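Local coordinates for protein galactose-1-phosphate uridylyltransferase (Pyrobaculum aerophilum str. IM2, PDB 6K9Z) that probably transfers uridylyl groups between UDP-glucose and hexose 1-phosphates such as galactose 1-phosphate, and binds zinc and UDP, at residues A[81-86]-A[136-141]; A[88-93]-A[124-129]. The protein carries 1 engineered substitution. All coordinates share one frame; numbering follows the deposited sequence.

Contact 1: A[81-86]-A[136-141]. Engineered in segment 136-141: Phe140 (natural residue His). With ZN (zinc ion), chain C; UDP (uridine-5'-diphosphate), chain G.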
loop_
_atom_site.group_PDB
_atom_site.type_symbol
_atom_site.label_atom_id
_atom_site.label_comp_id
_atom_site.label_asym_id
_atom_site.label_seq_id
_atom_site.Cartn_x
_atom_site.Cartn_y
_atom_site.Cartn_z
ATOM N N VAL A 81 5.607 -19.669 14.701
ATOM C CA VAL A 81 4.411 -20.369 15.225
ATOM C C VAL A 81 4.318 -19.950 16.680
ATOM O O VAL A 81 5.175 -20.364 17.490
ATOM C CB VAL A 81 4.452 -21.882 15.015
ATOM C CG1 VAL A 81 3.107 -22.517 15.322
ATOM C CG2 VAL A 81 4.932 -22.266 13.638
ATOM N N GLU A 82 3.279 -19.193 16.990
ATOM C CA GLU A 82 3.155 -18.392 18.222
ATOM C C GLU A 82 2.705 -19.210 19.438
ATOM O O GLU A 82 2.853 -18.693 20.533
ATOM C CB GLU A 82 2.205 -17.247 17.951
ATOM C CG GLU A 82 2.815 -16.218 17.022
ATOM C CD GLU A 82 1.791 -15.181 16.563
ATOM O OE1 GLU A 82 0.591 -15.399 16.857
ATOM O OE2 GLU A 82 2.216 -14.108 16.083
ATOM N N THR A 83 2.136 -20.392 19.219
ATOM C CA THR A 83 1.557 -21.275 20.270
ATOM C C THR A 83 1.344 -22.626 19.624
ATOM O O THR A 83 1.067 -22.675 18.428
ATOM C CB THR A 83 0.213 -20.732 20.787
ATOM O OG1 THR A 83 -0.397 -21.700 21.627
ATOM C CG2 THR A 83 -0.758 -20.427 19.652
ATOM N N PRO A 84 1.448 -23.742 20.374
ATOM C CA PRO A 84 1.065 -25.054 19.871
ATOM C C PRO A 84 -0.467 -25.200 19.701
ATOM O O PRO A 84 -0.890 -26.048 18.981
ATOM C CB PRO A 84 1.665 -26.003 20.949
ATOM C CG PRO A 84 1.763 -25.188 22.214
ATOM C CD PRO A 84 1.987 -23.778 21.750
ATOM N N GLN A 85 -1.236 -24.314 20.346
ATOM C CA GLN A 85 -2.723 -24.383 20.313
ATOM C C GLN A 85 -3.267 -23.735 19.035
ATOM O O GLN A 85 -3.023 -22.537 18.822
ATOM C CB GLN A 85 -3.310 -23.677 21.537
ATOM C CG GLN A 85 -3.071 -24.415 22.845
ATOM C CD GLN A 85 -3.696 -23.707 24.022
ATOM O OE1 GLN A 85 -3.852 -24.273 25.101
ATOM N NE2 GLN A 85 -4.066 -22.453 23.822
ATOM N N HIS A 86 -3.944 -24.531 18.205
ATOM C CA HIS A 86 -4.551 -24.057 16.933
ATOM C C HIS A 86 -5.758 -23.136 17.152
ATOM O O HIS A 86 -5.866 -22.139 16.421
ATOM C CB HIS A 86 -4.941 -25.250 16.055
ATOM C CG HIS A 86 -5.314 -24.866 14.667
ATOM N ND1 HIS A 86 -4.445 -25.010 13.609
ATOM C CD2 HIS A 86 -6.450 -24.344 14.157
ATOM C CE1 HIS A 86 -5.031 -24.598 12.504
ATOM N NE2 HIS A 86 -6.260 -24.183 12.815
ATOM N N LEU A 136 -4.716 -19.546 6.654
ATOM C CA LEU A 136 -4.314 -20.484 7.741
ATOM C C LEU A 136 -4.792 -19.904 9.090
ATOM O O LEU A 136 -4.500 -18.747 9.370
ATOM C CB LEU A 136 -2.794 -20.682 7.724
ATOM C CG LEU A 136 -2.202 -21.409 6.520
ATOM C CD1 LEU A 136 -0.700 -21.227 6.506
ATOM C CD2 LEU A 136 -2.542 -22.893 6.506
ATOM N N THR A 137 -5.455 -20.694 9.931
ATOM C CA THR A 137 -6.143 -20.208 11.161
ATOM C C THR A 137 -5.211 -20.317 12.387
ATOM O O THR A 137 -5.452 -19.638 13.417
ATOM C CB THR A 137 -7.496 -20.916 11.292
ATOM O OG1 THR A 137 -7.397 -22.348 11.178
ATOM C CG2 THR A 137 -8.439 -20.437 10.204
ATOM N N HIS A 138 -4.117 -21.070 12.289
ATOM C CA HIS A 138 -3.158 -21.206 13.418
ATOM C C HIS A 138 -2.468 -19.872 13.626
ATOM O O HIS A 138 -2.048 -19.271 12.636
ATOM C CB HIS A 138 -2.166 -22.341 13.116
ATOM C CG HIS A 138 -1.489 -22.878 14.337
ATOM N ND1 HIS A 138 -1.700 -24.131 14.813
ATOM C CD2 HIS A 138 -0.612 -22.290 15.163
ATOM C CE1 HIS A 138 -0.952 -24.336 15.886
ATOM N NE2 HIS A 138 -0.282 -23.186 16.154
ATOM N N PRO A 139 -2.370 -19.370 14.890
ATOM C CA PRO A 139 -1.695 -18.113 15.181
ATOM C C PRO A 139 -0.230 -18.183 14.750
ATOM O O PRO A 139 0.503 -19.054 15.203
ATOM C CB PRO A 139 -1.750 -17.976 16.700
ATOM C CG PRO A 139 -2.961 -18.758 17.070
ATOM C CD PRO A 139 -2.939 -19.944 16.125
ATOM N N PHE A 140 0.169 -17.235 13.916
ATOM C CA PHE A 140 1.569 -17.144 13.431
ATOM C C PHE A 140 1.850 -15.713 12.979
ATOM O O PHE A 140 0.936 -14.943 12.593
ATOM C CB PHE A 140 1.881 -18.142 12.314
ATOM C CG PHE A 140 1.307 -17.764 10.979
ATOM C CD1 PHE A 140 -0.006 -18.071 10.679
ATOM C CD2 PHE A 140 2.050 -17.079 10.041
ATOM C CE1 PHE A 140 -0.561 -17.707 9.464
ATOM C CE2 PHE A 140 1.494 -16.702 8.824
ATOM C CZ PHE A 140 0.190 -17.007 8.546
ATOM N N SER A 141 3.138 -15.438 12.934
ATOM C CA SER A 141 3.717 -14.208 12.354
ATOM C C SER A 141 4.880 -14.609 11.420
ATOM O O SER A 141 5.182 -15.781 11.306
ATOM C CB SER A 141 4.086 -13.227 13.468
ATOM O OG SER A 141 4.654 -13.857 14.591
HETATM ZN ZN ZN C . -2.622 -25.657 13.670
HETATM N N1 UDP G . 3.301 -21.339 4.935
HETATM C C2 UDP G . 4.308 -22.284 5.176
HETATM N N3 UDP G . 4.071 -23.586 5.058
HETATM C C4 UDP G . 2.882 -23.994 4.669
HETATM C C5 UDP G . 1.871 -23.115 4.393
HETATM C C6 UDP G . 2.128 -21.773 4.529
HETATM O O2 UDP G . 5.411 -21.990 5.538
HETATM O O4 UDP G . 2.661 -25.187 4.566
HETATM C "C1'" UDP G . 3.503 -19.905 4.989
HETATM C "C2'" UDP G . 3.244 -19.515 3.534
HETATM O "O2'" UDP G . 4.150 -19.959 2.547
HETATM C "C3'" UDP G . 3.176 -18.021 3.593
HETATM C "C4'" UDP G . 2.477 -17.807 4.864
HETATM O "O4'" UDP G . 2.503 -19.065 5.549
HETATM O "O3'" UDP G . 4.403 -17.374 3.556
HETATM C "C5'" UDP G . 1.176 -17.304 4.263
HETATM O "O5'" UDP G . 1.359 -16.057 3.544
HETATM P PA UDP G . 2.005 -15.665 2.077
HETATM O O1A UDP G . 1.751 -16.704 1.007
HETATM O O2A UDP G . 1.262 -14.427 1.689
HETATM O O3A UDP G . 3.586 -15.371 2.358
HETATM P PB UDP G . 4.862 -15.252 1.476
HETATM O O1B UDP G . 4.912 -16.550 0.952
HETATM O O2B UDP G . 5.991 -14.882 2.343
HETATM O O3B UDP G . 4.590 -14.317 0.451
#
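His86 and His138 each give ND1 to the same zinc ion, forming the histidine half of a Cys2His2 site that Cys30 and Cys33 complete. With ND1 committed to the metal at 1.9 Å in His86, the remaining ring nitrogen is left as the donor, and NE2 of His86 meets Thr137 OG1 at 2.7 Å, tilted somewhat from the ring plane. NE2 of His138 instead reaches the carbonyl Thr83 O at 2.7 Å, in the ring plane and nearly straight (167°), so that with zinc on ND1 the ring is held at both nitrogens and its rotation is fixed. Imidazole suits both places, since one ring serves metal and protein together. Thr83 OG1, anti to its own backbone N (chi1 171°), accepts from Gln85 N in an ST turn that shapes the loop. Gln85 O, over one face of the His138 ring, is buried without a partner. Phe140, an engineered replacement of the predicted nucleophilic histidine, pairs with Val81 as an antiparallel non-hydrogen-bonded bridge. Next to Val81, Glu82 forms a salt bridge to Arg126 with OE1; an alanine here would probably leave the arginine without that countercharge and the Ser141 hydroxyl without its acceptor. Ser141 OG donates to Glu82 OE2 on the anti side, at 2.9 Å.

Contact 2: A[88-93]-A[124-129]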
loop_
_atom_site.group_PDB
_atom_site.type_symbol
_atom_site.label_atom_id
_atom_site.label_comp_id
_atom_site.label_asym_id
_atom_site.label_seq_id
_atom_site.Cartn_x
_atom_site.Cartn_y
_atom_site.Cartn_z
ATOM N N VAL A 88 -6.947 -20.517 18.775
ATOM C CA VAL A 88 -6.830 -19.209 19.478
ATOM C C VAL A 88 -7.132 -18.207 18.373
ATOM O O VAL A 88 -6.510 -18.372 17.332
ATOM C CB VAL A 88 -5.411 -19.073 20.071
ATOM C CG1 VAL A 88 -5.073 -17.668 20.543
ATOM C CG2 VAL A 88 -5.214 -20.070 21.197
ATOM N N ASP A 89 -8.084 -17.282 18.531
ATOM C CA ASP A 89 -8.396 -16.308 17.447
ATOM C C ASP A 89 -7.194 -15.392 17.203
ATOM O O ASP A 89 -6.830 -15.193 15.998
ATOM C CB ASP A 89 -9.631 -15.451 17.722
ATOM C CG ASP A 89 -9.852 -14.403 16.621
ATOM O OD1 ASP A 89 -10.231 -14.795 15.482
ATOM O OD2 ASP A 89 -9.621 -13.188 16.888
ATOM N N ASP A 90 -6.577 -14.850 18.274
ATOM C CA ASP A 90 -5.611 -13.717 18.132
ATOM C C ASP A 90 -4.399 -13.882 19.067
ATOM O O ASP A 90 -4.515 -14.521 20.117
ATOM C CB ASP A 90 -6.313 -12.367 18.382
ATOM C CG ASP A 90 -5.408 -11.193 18.047
ATOM O OD1 ASP A 90 -4.633 -11.313 17.048
ATOM O OD2 ASP A 90 -5.393 -10.212 18.814
ATOM N N LEU A 91 -3.306 -13.215 18.749
ATOM C CA LEU A 91 -2.142 -13.030 19.652
ATOM C C LEU A 91 -2.639 -12.545 21.012
ATOM O O LEU A 91 -2.185 -13.042 22.049
ATOM C CB LEU A 91 -1.212 -12.018 18.998
ATOM C CG LEU A 91 0.079 -11.722 19.735
ATOM C CD1 LEU A 91 0.938 -12.978 19.853
ATOM C CD2 LEU A 91 0.809 -10.626 18.972
ATOM N N SER A 92 -3.605 -11.621 21.027
ATOM C CA SER A 92 -4.109 -11.000 22.279
ATOM C C SER A 92 -4.853 -12.001 23.161
ATOM O O SER A 92 -5.035 -11.706 24.365
ATOM C CB SER A 92 -4.959 -9.769 21.993
ATOM O OG SER A 92 -6.206 -10.087 21.401
ATOM N N ASP A 93 -5.223 -13.177 22.646
ATOM C CA ASP A 93 -5.905 -14.212 23.475
ATOM C C ASP A 93 -4.889 -15.064 24.233
ATOM O O ASP A 93 -5.293 -15.789 25.144
ATOM C CB ASP A 93 -6.828 -15.057 22.616
ATOM C CG ASP A 93 -7.934 -14.219 22.018
ATOM O OD1 ASP A 93 -8.719 -13.663 22.809
ATOM O OD2 ASP A 93 -8.025 -14.130 20.778
ATOM N N PHE A 124 9.977 -8.152 10.997
ATOM C CA PHE A 124 8.945 -8.949 11.710
ATOM C C PHE A 124 7.570 -8.343 11.410
ATOM O O PHE A 124 7.412 -7.116 11.603
ATOM C CB PHE A 124 9.266 -8.909 13.205
ATOM C CG PHE A 124 8.265 -9.585 14.085
ATOM C CD1 PHE A 124 7.986 -10.909 13.931
ATOM C CD2 PHE A 124 7.694 -8.926 15.160
ATOM C CE1 PHE A 124 7.049 -11.541 14.710
ATOM C CE2 PHE A 124 6.779 -9.575 15.989
ATOM C CZ PHE A 124 6.447 -10.889 15.750
ATOM N N PHE A 125 6.608 -9.148 10.974
ATOM C CA PHE A 125 5.255 -8.641 10.674
ATOM C C PHE A 125 4.231 -9.722 10.959
ATOM O O PHE A 125 4.590 -10.885 11.096
ATOM C CB PHE A 125 5.129 -8.080 9.258
ATOM C CG PHE A 125 5.302 -9.071 8.154
ATOM C CD1 PHE A 125 6.572 -9.430 7.733
ATOM C CD2 PHE A 125 4.197 -9.665 7.561
ATOM C CE1 PHE A 125 6.733 -10.316 6.680
ATOM C CE2 PHE A 125 4.355 -10.581 6.541
ATOM C CZ PHE A 125 5.619 -10.921 6.098
ATOM N N ARG A 126 2.971 -9.284 11.083
ATOM C CA ARG A 126 1.889 -10.213 11.379
ATOM C C ARG A 126 0.690 -9.748 10.577
ATOM O O ARG A 126 0.325 -8.593 10.693
ATOM C CB ARG A 126 1.627 -10.268 12.878
ATOM C CG ARG A 126 0.673 -11.388 13.311
ATOM C CD ARG A 126 0.449 -11.373 14.846
ATOM N NE ARG A 126 0.019 -12.668 15.327
ATOM C CZ ARG A 126 -1.244 -13.133 15.287
ATOM N NH1 ARG A 126 -2.234 -12.380 14.810
ATOM N NH2 ARG A 126 -1.506 -14.388 15.642
ATOM N N ASN A 127 0.078 -10.672 9.841
ATOM C CA ASN A 127 -1.219 -10.411 9.174
ATOM C C ASN A 127 -2.287 -11.211 9.912
ATOM O O ASN A 127 -2.050 -12.391 10.181
ATOM C CB ASN A 127 -1.194 -10.816 7.701
ATOM C CG ASN A 127 -0.164 -10.021 6.937
ATOM O OD1 ASN A 127 -0.137 -8.794 7.065
ATOM N ND2 ASN A 127 0.640 -10.709 6.123
ATOM N N LYS A 128 -3.460 -10.596 10.181
ATOM C CA LYS A 128 -4.497 -11.308 10.960
ATOM C C LYS A 128 -5.842 -11.067 10.296
ATOM O O LYS A 128 -6.199 -9.905 10.083
ATOM C CB LYS A 128 -4.492 -10.800 12.409
ATOM C CG LYS A 128 -5.385 -11.595 13.340
ATOM C CD LYS A 128 -6.847 -11.170 13.372
ATOM C CE LYS A 128 -7.621 -11.909 14.446
ATOM N NZ LYS A 128 -8.916 -11.240 14.731
ATOM N N GLY A 129 -6.527 -12.137 9.931
ATOM C CA GLY A 129 -7.900 -12.040 9.433
ATOM C C GLY A 129 -8.056 -12.640 8.045
ATOM O O GLY A 129 -7.303 -12.303 7.119
HETATM O O HOH W 1 -4.251 -14.767 14.974
#
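Asp90 OD2 is gripped twice by Ser92: the hydroxyl OG donates to it at 2.7 Å on the anti side, while Ser92 N comes from above the carboxylate plane and closes an Asx turn. The other oxygen, Asp90 OD1, faces strand 121-128. It accepts from Tyr247 and lies 3.4 Å from Arg126 NH1, well out of the guanidinium plane, so that the pair attracts through charge alone. An extended chain from CG to NE lets Arg126 span the gap to the loop, and Leu91 CB sits over the centre of one guanidinium face, 3.8 Å above it. Flat and charged, the group can meet an aliphatic carbon with its face and polar partners elsewhere: NH2, the partner of Glu82, also gives a bond to a water, which in turn donates to Asp89 O. Leu91 N is buried here with no partner. Lys128 bends at chi2 (-85°), and its NZ binds Asp89 OD2 on the syn side at 3.0 Å, a salt bridge to the exposed Asp89, which a long chain can reach from a buried strand position. Aspartates in the loop thus meet basic residues on the strand, an Asx turn leading into the 3-10 segment 91-93 before helix 96-114.

How the contacts relate
The centres of the two contacts lie 8 Å apart, on the same side of the chain's centre and both in the N-terminal domain of the transferase family. Contact 2 is nested inside the loop closed by contact 1: the chain runs from strand 76-81 through 81-86 and 88-93 into helix 96-114, returns along strand 121-128, and then passes through 136-141 into strand 140-146. The latter two strands are neighbours in the large antiparallel sheet. Direct links join the contacts, with Glu82 OE1 2.6 Å from Arg126 NH2 and Pro139 packing against Val88. The connection before the helix is thus tied to strand 121-128 and, partly through zinc, to the segment entering strand 140-146, whose Leu136 lines the UDP pocket.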